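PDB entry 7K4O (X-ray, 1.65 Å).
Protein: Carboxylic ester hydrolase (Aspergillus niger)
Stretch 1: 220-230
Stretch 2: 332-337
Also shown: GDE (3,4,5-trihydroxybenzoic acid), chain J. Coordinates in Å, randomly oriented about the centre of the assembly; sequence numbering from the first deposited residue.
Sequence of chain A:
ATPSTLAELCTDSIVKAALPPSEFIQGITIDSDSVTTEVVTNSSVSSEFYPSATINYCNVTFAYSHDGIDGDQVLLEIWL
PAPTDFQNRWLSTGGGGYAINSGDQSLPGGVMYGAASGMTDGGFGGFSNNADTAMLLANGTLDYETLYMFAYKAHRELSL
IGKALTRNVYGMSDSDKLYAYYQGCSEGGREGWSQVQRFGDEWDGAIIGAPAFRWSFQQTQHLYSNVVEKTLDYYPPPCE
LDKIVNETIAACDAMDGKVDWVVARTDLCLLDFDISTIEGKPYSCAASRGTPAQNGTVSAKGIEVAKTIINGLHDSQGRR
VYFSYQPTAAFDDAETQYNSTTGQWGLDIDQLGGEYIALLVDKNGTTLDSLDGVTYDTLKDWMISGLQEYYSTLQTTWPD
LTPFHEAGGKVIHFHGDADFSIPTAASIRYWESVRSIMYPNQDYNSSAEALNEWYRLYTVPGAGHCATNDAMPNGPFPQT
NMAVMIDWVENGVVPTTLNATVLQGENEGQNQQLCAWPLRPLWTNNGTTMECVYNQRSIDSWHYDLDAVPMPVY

Stretch 1, residues 220-230: TQHLYSNVVEK
Stretch 2 332-337: DDAETQ

A helix runs through Lys-230 and continues beyond the stretch, with i to i+4 bonds such as Glu-229 N to Ser-225 O (3.0 Å) and Lys-230 N to Asn-226 O (3.0 Å). Earlier in the stretch, Leu-223 N bonds Thr-220 O and Tyr-224 N bonds Gln-221 O, both at 2.9 Å. The second stretch makes a type I turn from Asp-332 to Glu-335, closed by Glu-335 N to Asp-332 O (3.1 Å), then extends: psi is 127° at Glu-335, and phi/psi is -102/172 at Thr-336. The closest CA pair is Ser-225 CA and Ala-334 CA, 4.8 Å apart; Ser-225 CB sits 3.8 Å from Ala-334 CB.

Asp-333 is the most covered residue. Its CB points toward the helix stretch, with chi1 -81° (m) and chi2 -3°, and Asp-333 OD1 accepts a hydrogen bond from His-222 ND1 at 2.8 Å and 167°. The imidazole (chi1 -86°, chi2 -65°) receives this carboxylate near its ring plane. On the same ring, His-222 NE2 bonds the ligand: it lies 2.7 Å from OAD of the trihydroxybenzoic acid, a hydrogen bond in which either could donate, and donates to OAE at 3.2 Å.

Water fills the polar gaps. One accepts from Ser-225 N (3.0 Å) and lies 2.7 Å from Asp-333 OD2; another accepts from Asn-226 N (2.8 Å) and donates to His-222 O (2.7 Å) and Asp-333 O (3.0 Å), tying backbone to backbone.

One helical turn beyond Ser-225, the CA-to-CB bond of Glu-229 (m, t, chi3 -8°) also points toward the second stretch. Glu-229 OE2 lies 2.5 Å from Ala-334 O, so short that the acid probably carries a proton and donates it. The Glu-229 carboxyl group also rests against the methyl of Thr-336, chi1 53° (p), with Glu-229 OE1 to Thr-336 CG2 at 3.7 Å.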

# COMPACT_ATOMS: atom_id res chain seq x y z
N THR A 220 -1.88 -5.78 13.77
CA THR A 220 -2.66 -6.13 14.98
C THR A 220 -4.06 -5.50 14.91
O THR A 220 -5.02 -6.16 15.38
CB THR A 220 -1.93 -5.71 16.24
OG1 THR A 220 -0.61 -6.26 16.24
CG2 THR A 220 -2.66 -6.17 17.48
N GLN A 221 -4.21 -4.31 14.36
CA GLN A 221 -5.53 -3.63 14.31
C GLN A 221 -6.52 -4.41 13.46
O GLN A 221 -7.75 -4.20 13.65
CB GLN A 221 -5.44 -2.15 13.94
CG GLN A 221 -4.98 -1.87 12.53
CD GLN A 221 -6.08 -1.99 11.49
OE1 GLN A 221 -7.21 -1.53 11.75
NE2 GLN A 221 -5.77 -2.65 10.36
N HIS A 222 -6.07 -5.34 12.63
CA HIS A 222 -6.97 -6.21 11.85
C HIS A 222 -7.82 -7.09 12.80
O HIS A 222 -8.84 -7.60 12.33
CB HIS A 222 -6.21 -7.08 10.87
CG HIS A 222 -5.93 -6.42 9.55
ND1 HIS A 222 -6.97 -6.07 8.69
CD2 HIS A 222 -4.76 -6.08 8.94
CE1 HIS A 222 -6.43 -5.60 7.56
NE2 HIS A 222 -5.06 -5.58 7.70
N LEU A 223 -7.40 -7.25 14.05
CA LEU A 223 -8.15 -8.07 15.06
C LEU A 223 -9.08 -7.16 15.83
O LEU A 223 -9.86 -7.69 16.60
CB LEU A 223 -7.17 -8.79 16.00
CG LEU A 223 -6.31 -9.87 15.38
CD1 LEU A 223 -5.37 -10.51 16.43
CD2 LEU A 223 -7.12 -10.95 14.72
N TYR A 224 -8.98 -5.82 15.69
CA TYR A 224 -9.75 -4.90 16.56
C TYR A 224 -11.28 -5.14 16.42
O TYR A 224 -11.98 -5.34 17.45
CB TYR A 224 -9.42 -3.45 16.29
CG TYR A 224 -10.19 -2.48 17.13
CD1 TYR A 224 -10.30 -2.64 18.50
CD2 TYR A 224 -10.87 -1.43 16.54
CE1 TYR A 224 -11.06 -1.77 19.26
CE2 TYR A 224 -11.61 -0.55 17.29
CZ TYR A 224 -11.76 -0.74 18.65
OH TYR A 224 -12.49 0.17 19.40
N SER A 225 -11.82 -5.12 15.22
CA SER A 225 -13.27 -5.37 14.99
C SER A 225 -13.70 -6.70 15.65
O SER A 225 -14.76 -6.72 16.30
CB SER A 225 -13.58 -5.39 13.54
OG SER A 225 -13.44 -4.09 13.00
N ASN A 226 -12.95 -7.77 15.46
CA ASN A 226 -13.22 -9.08 16.10
C ASN A 226 -13.32 -8.89 17.62
O ASN A 226 -14.28 -9.45 18.26
CB ASN A 226 -12.12 -10.09 15.84
CG ASN A 226 -12.03 -10.68 14.46
OD1 ASN A 226 -10.94 -11.10 14.05
ND2 ASN A 226 -13.14 -10.76 13.74
N VAL A 227 -12.41 -8.15 18.23
CA VAL A 227 -12.36 -8.03 19.71
C VAL A 227 -13.49 -7.11 20.18
O VAL A 227 -14.05 -7.35 21.27
CB VAL A 227 -10.96 -7.62 20.17
CG1 VAL A 227 -10.96 -7.29 21.65
CG2 VAL A 227 -9.96 -8.72 19.84
N VAL A 228 -13.88 -6.13 19.38
CA VAL A 228 -15.07 -5.28 19.71
C VAL A 228 -16.30 -6.19 19.76
O VAL A 228 -17.11 -6.05 20.71
CB VAL A 228 -15.30 -4.15 18.69
CG1 VAL A 228 -16.66 -3.50 18.90
CG2 VAL A 228 -14.19 -3.10 18.78
N GLU A 229 -16.48 -7.03 18.77
CA GLU A 229 -17.65 -7.93 18.68
C GLU A 229 -17.65 -8.84 19.92
O GLU A 229 -18.72 -9.05 20.54
CB GLU A 229 -17.63 -8.74 17.41
CG GLU A 229 -17.87 -7.90 16.18
CD GLU A 229 -17.62 -8.58 14.85
OE1 GLU A 229 -17.10 -9.72 14.81
OE2 GLU A 229 -17.99 -7.97 13.84
N LYS A 230 -16.50 -9.41 20.26
CA LYS A 230 -16.39 -10.30 21.45
C LYS A 230 -16.70 -9.51 22.72
O LYS A 230 -17.45 -10.01 23.58
CB LYS A 230 -14.97 -10.84 21.65
CG LYS A 230 -14.58 -12.06 20.85
CD LYS A 230 -13.09 -12.33 21.02
CE LYS A 230 -12.62 -12.38 22.46
NZ LYS A 230 -13.03 -13.65 23.08
N ASP A 332 -14.87 -4.84 6.65
CA ASP A 332 -14.30 -6.16 6.28
C ASP A 332 -13.75 -6.87 7.52
O ASP A 332 -13.99 -8.06 7.63
CB ASP A 332 -13.19 -6.04 5.22
CG ASP A 332 -13.71 -5.88 3.80
OD1 ASP A 332 -14.57 -5.01 3.59
OD2 ASP A 332 -13.24 -6.63 2.90
N ASP A 333 -13.02 -6.16 8.37
CA ASP A 333 -12.42 -6.76 9.58
C ASP A 333 -13.56 -7.34 10.43
O ASP A 333 -13.34 -8.39 11.08
CB ASP A 333 -11.64 -5.75 10.40
CG ASP A 333 -10.22 -5.49 9.86
OD1 ASP A 333 -9.81 -6.17 8.86
OD2 ASP A 333 -9.56 -4.66 10.49
N ALA A 334 -14.71 -6.67 10.41
CA ALA A 334 -15.85 -7.05 11.29
C ALA A 334 -16.62 -8.25 10.75
O ALA A 334 -17.56 -8.73 11.47
CB ALA A 334 -16.79 -5.87 11.47
N GLU A 335 -16.31 -8.73 9.55
CA GLU A 335 -17.07 -9.81 8.88
C GLU A 335 -17.31 -10.96 9.87
O GLU A 335 -16.37 -11.41 10.55
CB GLU A 335 -16.36 -10.36 7.65
CG GLU A 335 -17.26 -11.27 6.81
CD GLU A 335 -18.23 -10.53 5.87
OE1 GLU A 335 -18.24 -9.25 5.85
OE2 GLU A 335 -18.96 -11.22 5.15
N THR A 336 -18.58 -11.35 10.02
CA THR A 336 -18.98 -12.50 10.87
C THR A 336 -19.27 -13.70 9.97
O THR A 336 -19.30 -13.56 8.76
CB THR A 336 -20.20 -12.09 11.71
OG1 THR A 336 -21.22 -11.58 10.84
CG2 THR A 336 -19.80 -11.06 12.73
N GLN A 337 -19.48 -14.86 10.57
CA GLN A 337 -19.84 -16.06 9.79
C GLN A 337 -21.10 -16.70 10.38
O GLN A 337 -21.32 -16.67 11.62
CB GLN A 337 -18.70 -17.08 9.73
CG GLN A 337 -18.26 -17.60 11.08
CD GLN A 337 -17.07 -18.53 10.94
OE1 GLN A 337 -17.09 -19.49 10.17
NE2 GLN A 337 -16.01 -18.24 11.67
OAA GDE J . -0.71 -5.95 0.51
OAB GDE J . -2.92 -5.94 0.49
OAC GDE J . 0.35 -6.46 5.52
OAD GDE J . -4.11 -4.75 5.32
OAE GDE J . -1.99 -5.51 6.76
CAF GDE J . -0.73 -6.18 3.32
CAG GDE J . -3.00 -5.31 3.21
CAH GDE J . -1.83 -5.92 1.11
CAI GDE J . -0.76 -6.09 4.72
CAJ GDE J . -3.05 -5.25 4.63
CAK GDE J . -1.87 -5.84 2.62
CAL GDE J . -1.94 -5.61 5.35
O HOH W 1 -10.72 -3.81 12.76
O HOH W 2 -11.32 -7.97 13.19
O HOH W 3 -14.49 -3.72 10.29
O HOH W 4 -16.11 -11.66 13.15